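Local coordinates for cellulose binding domain-containing protein (Clostridium clariflavum, PDB 4B96), which probably binds cellulose, as the calcium-containing family 3b carbohydrate-binding module of a larger biomass-sensing membrane protein, at residues A20-F25 with A56-S61; K72-R77 with H83-V88; S122-N127 with S131-M136. All coordinates share one frame; numbering follows the deposited sequence.

Contact 1 (A20-F25 with A56-S61)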
# COMPACT_ATOMS: atom_id res chain seq x y z
N ALA A 20 9.88 -20.83 14.05
CA ALA A 20 8.70 -20.68 13.23
C ALA A 20 8.51 -19.21 12.90
O ALA A 20 8.75 -18.32 13.74
CB ALA A 20 7.46 -21.28 13.94
N ILE A 21 8.07 -18.94 11.68
CA ILE A 21 7.63 -17.62 11.33
C ILE A 21 6.09 -17.67 11.29
O ILE A 21 5.53 -18.57 10.66
CB ILE A 21 8.20 -17.20 9.96
CG1 ILE A 21 9.70 -16.84 10.13
CG2 ILE A 21 7.40 -15.95 9.40
CD1 ILE A 21 10.41 -16.58 8.75
N ARG A 22 5.41 -16.76 11.99
CA ARG A 22 3.93 -16.77 11.95
C ARG A 22 3.42 -15.75 10.98
O ARG A 22 3.70 -14.54 11.13
CB ARG A 22 3.35 -16.55 13.35
CG ARG A 22 3.76 -17.70 14.27
CD ARG A 22 2.93 -19.00 13.93
NE ARG A 22 1.48 -18.82 14.09
CZ ARG A 22 0.86 -18.96 15.24
NH1 ARG A 22 1.54 -19.30 16.33
NH2 ARG A 22 -0.46 -18.74 15.32
N TRP A 23 2.74 -16.20 9.94
CA TRP A 23 2.24 -15.26 8.94
C TRP A 23 0.78 -14.84 9.19
O TRP A 23 0.16 -14.21 8.32
CB TRP A 23 2.42 -15.86 7.57
CG TRP A 23 2.01 -17.36 7.47
CD1 TRP A 23 2.84 -18.48 7.55
CD2 TRP A 23 0.68 -17.85 7.31
NE1 TRP A 23 2.08 -19.63 7.39
CE2 TRP A 23 0.75 -19.27 7.27
CE3 TRP A 23 -0.58 -17.23 7.19
CZ2 TRP A 23 -0.39 -20.07 7.12
CZ3 TRP A 23 -1.71 -18.01 7.03
CH2 TRP A 23 -1.61 -19.44 7.00
N ASP A 24 0.22 -15.19 10.36
CA ASP A 24 -1.23 -15.02 10.61
C ASP A 24 -1.81 -13.68 10.13
O ASP A 24 -1.29 -12.58 10.50
CB ASP A 24 -1.53 -14.99 12.10
CG ASP A 24 -1.12 -16.29 12.80
OD1 ASP A 24 -0.37 -17.11 12.19
OD2 ASP A 24 -1.56 -16.45 13.95
N PHE A 25 -2.92 -13.76 9.42
CA PHE A 25 -3.56 -12.55 8.94
C PHE A 25 -5.07 -12.64 8.99
O PHE A 25 -5.65 -13.75 9.10
CB PHE A 25 -3.09 -12.19 7.53
CG PHE A 25 -3.38 -13.25 6.49
CD1 PHE A 25 -4.60 -13.25 5.80
CD2 PHE A 25 -2.38 -14.18 6.12
CE1 PHE A 25 -4.88 -14.20 4.81
CE2 PHE A 25 -2.63 -15.13 5.11
CZ PHE A 25 -3.91 -15.16 4.48
N ALA A 56 2.25 -24.69 7.51
CA ALA A 56 1.21 -25.31 8.37
C ALA A 56 0.11 -24.28 8.55
O ALA A 56 0.41 -23.11 8.69
CB ALA A 56 1.79 -25.70 9.70
N VAL A 57 -1.16 -24.72 8.45
CA VAL A 57 -2.30 -23.84 8.65
C VAL A 57 -2.94 -24.24 9.97
O VAL A 57 -3.32 -25.42 10.16
CB VAL A 57 -3.34 -23.98 7.49
CG1 VAL A 57 -4.54 -23.07 7.75
CG2 VAL A 57 -2.66 -23.60 6.15
N TYR A 58 -3.01 -23.30 10.91
CA TYR A 58 -3.58 -23.66 12.22
C TYR A 58 -5.09 -23.30 12.35
O TYR A 58 -5.76 -23.82 13.21
CB TYR A 58 -2.83 -22.90 13.33
CG TYR A 58 -1.38 -23.25 13.41
CD1 TYR A 58 -0.96 -24.56 13.17
CD2 TYR A 58 -0.42 -22.29 13.79
CE1 TYR A 58 0.40 -24.92 13.27
CE2 TYR A 58 0.92 -22.61 13.93
CZ TYR A 58 1.33 -23.91 13.64
OH TYR A 58 2.66 -24.23 13.72
N PHE A 59 -5.54 -22.33 11.57
CA PHE A 59 -6.92 -21.87 11.73
C PHE A 59 -7.33 -21.20 10.44
O PHE A 59 -6.58 -20.36 9.91
CB PHE A 59 -7.05 -20.87 12.91
CG PHE A 59 -8.48 -20.50 13.20
CD1 PHE A 59 -9.33 -21.39 13.82
CD2 PHE A 59 -8.98 -19.26 12.82
CE1 PHE A 59 -10.67 -21.08 14.07
CE2 PHE A 59 -10.33 -18.93 13.06
CZ PHE A 59 -11.17 -19.84 13.68
N TYR A 60 -8.51 -21.55 9.93
CA TYR A 60 -9.06 -20.88 8.74
C TYR A 60 -10.56 -20.69 9.02
O TYR A 60 -11.29 -21.66 9.09
CB TYR A 60 -8.85 -21.74 7.47
CG TYR A 60 -9.46 -21.17 6.19
CD1 TYR A 60 -9.54 -19.78 5.99
CD2 TYR A 60 -9.99 -22.03 5.20
CE1 TYR A 60 -10.06 -19.23 4.83
CE2 TYR A 60 -10.53 -21.49 4.02
CZ TYR A 60 -10.57 -20.09 3.85
OH TYR A 60 -11.10 -19.55 2.70
N SER A 61 -11.02 -19.47 9.23
CA SER A 61 -12.40 -19.31 9.67
C SER A 61 -13.45 -19.66 8.60
O SER A 61 -14.61 -19.76 8.91
CB SER A 61 -12.62 -17.88 10.19
OG SER A 61 -12.39 -16.94 9.14
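R22 and W23 meet A56, V57 and Y58 across the width of a third strand: the nearest CA atoms, those of R22 and A56, are 9.7 Å apart, and strand 100-109 runs between them, taking backbone hydrogen bonds from both sides. The interval is bridged by side chains reaching from 20-25 to the side chains and backbone of 56-61, on both faces of the sheet. On one face R22 folds back at its second and third torsions (chi2 -74°, chi3 -60°), which brings its guanidinium beside the rim of Y58. R22 NE comes to 3.8 Å from Y58 CE2. The two planes stand 87° apart, with the tyrosine edge directed at one face of the guanidinium and R22 CZ lying in the plane of the ring; the charge thus sits at the ring's edge and not above its face. D24 helps fix the guanidinium. R22 NE donates to D24 OD1 at 3.2 Å, the straighter bond, although tilted out of the carboxylate plane, and R22 NH2 forms a salt bridge with D24 OD2 at 2.9 Å whose hydrogen bond is bent and weak. D24 OD1 also accepts the backbone N-H of G105, which ties the ion pair to the intervening strand. On the other face the indole of W23 turns inward: W23 CZ2 lies 3.5 Å from A56 O, V57 CG2 touches the indole edge, and F55 lies nearly parallel to the ring. Two successive residues, Y58 and F59, sit opposite the single F104: a classic beta bulge in an antiparallel sheet of the CBM3 jelly-roll beta-sandwich.

Contact 2 (K72-R77 with H83-V88)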
# COMPACT_ATOMS: atom_id res chain seq x y z
N LYS A 72 3.07 -21.73 -0.80
CA LYS A 72 4.29 -22.11 -1.52
C LYS A 72 5.28 -20.95 -1.40
O LYS A 72 4.88 -19.77 -1.45
CB LYS A 72 3.94 -22.32 -2.99
CG LYS A 72 5.09 -22.77 -3.86
CD LYS A 72 4.48 -23.14 -5.23
CE LYS A 72 5.49 -23.68 -6.25
NZ LYS A 72 6.77 -24.02 -5.59
N VAL A 73 6.57 -21.26 -1.26
CA VAL A 73 7.57 -20.18 -1.19
C VAL A 73 8.15 -19.94 -2.59
O VAL A 73 8.46 -20.91 -3.32
CB VAL A 73 8.68 -20.59 -0.18
CG1 VAL A 73 9.89 -19.62 -0.23
CG2 VAL A 73 8.07 -20.66 1.25
N TYR A 74 8.32 -18.67 -2.94
CA TYR A 74 8.90 -18.28 -4.24
C TYR A 74 10.09 -17.37 -4.03
O TYR A 74 10.13 -16.58 -3.07
CB TYR A 74 7.84 -17.49 -5.07
CG TYR A 74 6.64 -18.28 -5.44
CD1 TYR A 74 5.54 -18.36 -4.55
CD2 TYR A 74 6.57 -18.96 -6.66
CE1 TYR A 74 4.43 -19.08 -4.91
CE2 TYR A 74 5.46 -19.71 -7.01
CZ TYR A 74 4.39 -19.74 -6.11
OH TYR A 74 3.26 -20.45 -6.40
N ASN A 75 11.06 -17.43 -4.95
CA ASN A 75 12.09 -16.41 -5.01
C ASN A 75 11.64 -15.15 -5.73
O ASN A 75 10.92 -15.21 -6.73
CB ASN A 75 13.32 -16.97 -5.75
CG ASN A 75 14.25 -17.66 -4.80
OD1 ASN A 75 14.07 -18.82 -4.50
ND2 ASN A 75 15.19 -16.91 -4.23
N ILE A 76 12.09 -14.00 -5.25
CA ILE A 76 11.71 -12.76 -5.89
C ILE A 76 12.41 -12.59 -7.24
O ILE A 76 11.78 -12.22 -8.25
CB ILE A 76 11.93 -11.54 -4.95
CG1 ILE A 76 10.91 -11.66 -3.82
CG2 ILE A 76 11.84 -10.16 -5.76
CD1 ILE A 76 11.13 -10.63 -2.72
N ARG A 77 13.70 -12.86 -7.30
CA ARG A 77 14.31 -13.07 -8.65
C ARG A 77 15.30 -14.27 -8.61
O ARG A 77 15.64 -14.76 -7.53
CB ARG A 77 15.01 -11.80 -9.19
CG ARG A 77 14.36 -10.48 -8.80
CD ARG A 77 13.32 -10.00 -9.81
NE ARG A 77 12.61 -8.81 -9.30
CZ ARG A 77 11.30 -8.58 -9.45
NH1 ARG A 77 10.54 -9.46 -10.10
NH2 ARG A 77 10.75 -7.48 -8.93
N HIS A 83 16.09 -13.79 -0.99
CA HIS A 83 14.88 -12.91 -0.96
C HIS A 83 13.65 -13.61 -1.49
O HIS A 83 13.57 -13.96 -2.67
CB HIS A 83 15.15 -11.61 -1.73
CG HIS A 83 16.11 -10.70 -1.04
ND1 HIS A 83 17.47 -10.78 -1.24
CD2 HIS A 83 15.92 -9.74 -0.11
CE1 HIS A 83 18.07 -9.87 -0.49
NE2 HIS A 83 17.15 -9.23 0.21
N LYS A 84 12.69 -13.84 -0.61
CA LYS A 84 11.60 -14.77 -0.90
C LYS A 84 10.28 -14.19 -0.43
O LYS A 84 10.26 -13.21 0.32
CB LYS A 84 11.82 -16.08 -0.09
CG LYS A 84 13.03 -16.91 -0.68
CD LYS A 84 13.35 -18.07 0.20
CE LYS A 84 14.56 -18.80 -0.38
NZ LYS A 84 14.90 -19.85 0.56
N TYR A 85 9.21 -14.84 -0.84
CA TYR A 85 7.92 -14.67 -0.18
C TYR A 85 7.21 -15.99 -0.08
O TYR A 85 7.35 -16.85 -0.93
CB TYR A 85 7.01 -13.64 -0.89
CG TYR A 85 6.78 -13.87 -2.38
CD1 TYR A 85 5.72 -14.68 -2.83
CD2 TYR A 85 7.61 -13.28 -3.33
CE1 TYR A 85 5.46 -14.90 -4.20
CE2 TYR A 85 7.38 -13.49 -4.72
CZ TYR A 85 6.29 -14.30 -5.12
OH TYR A 85 6.04 -14.50 -6.45
N LEU A 86 6.44 -16.14 0.98
CA LEU A 86 5.44 -17.19 1.05
C LEU A 86 4.19 -16.59 0.40
O LEU A 86 3.79 -15.47 0.72
CB LEU A 86 5.10 -17.49 2.51
CG LEU A 86 3.82 -18.31 2.77
CD1 LEU A 86 4.04 -19.75 2.37
CD2 LEU A 86 3.43 -18.24 4.26
N GLU A 87 3.60 -17.35 -0.52
CA GLU A 87 2.31 -16.98 -1.05
C GLU A 87 1.20 -17.93 -0.59
O GLU A 87 1.24 -19.18 -0.86
CB GLU A 87 2.38 -17.03 -2.56
CG GLU A 87 1.07 -16.51 -3.17
CD GLU A 87 1.26 -16.22 -4.64
OE1 GLU A 87 1.67 -15.07 -5.00
OE2 GLU A 87 1.00 -17.16 -5.44
N VAL A 88 0.22 -17.37 0.08
CA VAL A 88 -0.95 -18.12 0.56
C VAL A 88 -2.11 -17.94 -0.44
O VAL A 88 -2.42 -16.81 -0.82
CB VAL A 88 -1.39 -17.62 1.95
CG1 VAL A 88 -2.66 -18.39 2.43
CG2 VAL A 88 -0.22 -17.83 2.99
O HOH W 1 0.88 -19.81 -5.07
O HOH W 2 8.53 -14.25 -7.99
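Y74 and Y85 form the densest part of this hairpin, where strands 72-75 and 83-88 run antiparallel with a twist (146° between their directions). As a hydrogen-bonded pair they exchange two backbone bonds, Y74 N to Y85 O at 2.9 Å and Y85 N to Y74 O at 3.0 Å, and their side chains rise on the same face. K72 and E87 make a second such pair, and beyond the strand end I76 N still reaches H83 O at 3.0 Å. Y85 takes the crowded first torsion (chi1 53°), CG between backbone N and carbonyl carbon, which stands its ring beside the neighbouring strand. There Y74 CB presses on one face of the Y85 ring, 3.9 Å from its centroid, in a CH-pi contact. The two rings, inclined by 27°, are slid so far apart that they barely overlap. I76 CG1 approaches the Y85 edge in the ring plane, 3.7 Å from CD2, while R43 makes a cation-pi contact with Y85.

Toward the rim of this face water takes over from packing. One molecule joins Y74 OH to E87 OE2; another donates to N75 O and bonds Y85 OH. E87 is further anchored by a salt bridge from OE1 to R43. The other face, with V73, K84 and L86, turns to the core between the sheets: V73 CG1 rests on K84 CD at 3.8 Å, the extended lysine ending in a bond to D48 O. An antiparallel hairpin at a sheet edge, one face packed on the opposite sheet, is a beta-sandwich feature; in this module the outer face carries tyrosines and charges.

Contact 3 (S122-N127 with S131-M136)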
# COMPACT_ATOMS: atom_id res chain seq x y z
N SER A 122 8.38 -8.58 6.02
CA SER A 122 7.03 -8.60 6.62
C SER A 122 7.01 -8.69 8.15
O SER A 122 5.94 -8.73 8.74
CB SER A 122 6.19 -9.77 6.02
OG SER A 122 5.91 -9.48 4.66
N PHE A 123 8.19 -8.79 8.78
CA PHE A 123 8.30 -9.04 10.22
C PHE A 123 7.74 -7.87 11.05
O PHE A 123 8.15 -6.72 10.87
CB PHE A 123 9.74 -9.29 10.59
CG PHE A 123 9.99 -9.55 12.07
CD1 PHE A 123 9.26 -10.54 12.78
CD2 PHE A 123 10.97 -8.86 12.72
CE1 PHE A 123 9.55 -10.77 14.13
CE2 PHE A 123 11.26 -9.11 14.05
CZ PHE A 123 10.54 -10.05 14.75
N LEU A 124 6.83 -8.18 11.98
CA LEU A 124 6.14 -7.11 12.75
C LEU A 124 6.41 -7.29 14.24
O LEU A 124 6.05 -8.32 14.82
CB LEU A 124 4.62 -7.08 12.43
CG LEU A 124 3.68 -6.12 13.19
CD1 LEU A 124 4.24 -4.73 13.22
CD2 LEU A 124 2.21 -6.10 12.58
N GLN A 125 7.05 -6.32 14.85
CA GLN A 125 7.34 -6.35 16.29
C GLN A 125 6.67 -5.22 17.01
O GLN A 125 6.33 -4.22 16.40
CB GLN A 125 8.82 -6.08 16.52
CG GLN A 125 9.66 -7.22 16.32
CD GLN A 125 11.06 -6.89 16.71
OE1 GLN A 125 11.65 -5.93 16.18
NE2 GLN A 125 11.61 -7.65 17.64
N GLY A 126 6.53 -5.36 18.31
CA GLY A 126 6.08 -4.27 19.17
C GLY A 126 4.57 -4.16 19.30
O GLY A 126 4.12 -3.24 19.89
N ASN A 127 3.79 -5.08 18.73
CA ASN A 127 2.32 -5.00 18.87
C ASN A 127 1.79 -6.21 19.67
O ASN A 127 2.52 -7.18 19.90
CB ASN A 127 1.60 -4.87 17.52
CG ASN A 127 1.77 -6.11 16.66
OD1 ASN A 127 2.76 -6.88 16.88
ND2 ASN A 127 0.81 -6.38 15.71
N SER A 131 -3.07 -6.05 13.75
CA SER A 131 -3.04 -4.62 13.45
C SER A 131 -2.98 -4.51 11.96
O SER A 131 -2.39 -5.38 11.33
CB SER A 131 -1.71 -4.04 13.98
OG SER A 131 -1.64 -4.23 15.36
N TYR A 132 -3.53 -3.45 11.37
CA TYR A 132 -3.31 -3.22 9.91
C TYR A 132 -1.83 -3.23 9.60
O TYR A 132 -1.04 -2.63 10.33
CB TYR A 132 -3.89 -1.86 9.49
CG TYR A 132 -5.42 -1.90 9.58
CD1 TYR A 132 -6.14 -2.86 8.82
CD2 TYR A 132 -6.12 -1.07 10.46
CE1 TYR A 132 -7.53 -2.93 8.91
CE2 TYR A 132 -7.54 -1.13 10.55
CZ TYR A 132 -8.22 -2.07 9.77
OH TYR A 132 -9.60 -2.20 9.87
N TRP A 133 -1.43 -3.92 8.56
CA TRP A 133 -0.01 -4.08 8.38
C TRP A 133 0.24 -3.96 6.90
O TRP A 133 -0.18 -4.82 6.12
CB TRP A 133 0.33 -5.51 8.79
CG TRP A 133 1.84 -5.81 8.74
CD1 TRP A 133 2.39 -7.00 8.34
CD2 TRP A 133 2.95 -4.97 9.17
NE1 TRP A 133 3.77 -6.95 8.49
CE2 TRP A 133 4.13 -5.72 8.98
CE3 TRP A 133 3.05 -3.64 9.64
CZ2 TRP A 133 5.41 -5.19 9.27
CZ3 TRP A 133 4.31 -3.11 9.93
CH2 TRP A 133 5.49 -3.88 9.73
N ASP A 134 0.96 -2.91 6.50
CA ASP A 134 1.14 -2.70 5.07
C ASP A 134 2.42 -3.30 4.50
O ASP A 134 2.83 -2.88 3.41
CB ASP A 134 1.16 -1.19 4.76
CG ASP A 134 2.16 -0.43 5.58
OD1 ASP A 134 3.07 -1.04 6.17
OD2 ASP A 134 2.05 0.81 5.65
N LYS A 135 3.07 -4.23 5.23
CA LYS A 135 4.26 -4.92 4.72
C LYS A 135 3.97 -6.36 4.36
O LYS A 135 4.85 -7.13 4.00
CB LYS A 135 5.49 -4.79 5.67
CG LYS A 135 5.87 -3.29 5.85
CD LYS A 135 7.13 -3.17 6.71
CE LYS A 135 8.39 -3.45 5.89
NZ LYS A 135 9.56 -3.64 6.81
N MET A 136 2.69 -6.73 4.39
CA MET A 136 2.27 -7.93 3.68
C MET A 136 1.38 -7.50 2.54
O MET A 136 0.68 -6.49 2.68
CB MET A 136 1.48 -8.90 4.62
CG MET A 136 2.43 -9.57 5.64
SD MET A 136 1.47 -10.55 6.81
CE MET A 136 0.71 -11.81 5.80
O HOH W 3 9.78 -5.34 9.19
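L124 and W133 pack at the centre of a loop-to-strand contact in the CBM3 beta-sandwich: the chain leaves the calcium-site region, where the F123 side chain lies about 4 Å from that of the calcium ligand D120, passes through 122-127, turns, and enters the short edge strand 131-132 before crossing to the other sheet at M136. The apolar part is a covered indole. L124 sends CG anti to its own nitrogen (chi1 175°) and spreads both methyls over one face of W133. L124 CD1 stands 3.8 Å from the centroid of the six-membered ring, nearly on the normal, a CH-pi contact, while L124 CD2 lies 3.7 Å from W133 CD2. The opposite face of the indole carries K135 CB, so the ring is sandwiched between a leucine and the base of a lysine.

Water and the charged end of K135 form a second group. A water lies between F123 O and K135 NZ, accepting from the lysine. In this assembly K135 NZ also bonds S1 O of the second subunit, S1 lying in a short extra N-terminal piece that is probably not native. W121 adds a cation-pi partner to K135.

Direct hydrogen bonds centre on S122, which uses both backbone and side chain. W133 NE1 donates to S122 O at 2.8 Å; the acceptor lies near the indole plane, but the N-H arrives from above the carbonyl plane, 39° out of it. S122 OG accepts the backbone N-H of Y45 and donates to K135 O at 2.7 Å.

In the fold
Contacts 1 and 3 both reach the sheet that contains strand 20-29, whereas contact 2 builds an edge of the facing sheet. Contact 1 is a surface contact made without a backbone hydrogen bond between its segments, across an intervening strand; contact 2 is a backbone-paired hairpin, partly buried; contact 3, also partly buried, joins loop to strand with few but short polar bonds. In the core they converge on W23 and F25 of contact 1. W23 CD1 packs on L86 CD2 of contact 2 at 3.3 Å, and F25 meets V88 of contact 2 and M136 of contact 3. Contacts 2 and 3 do not touch, their nearest atoms being about 7 Å apart.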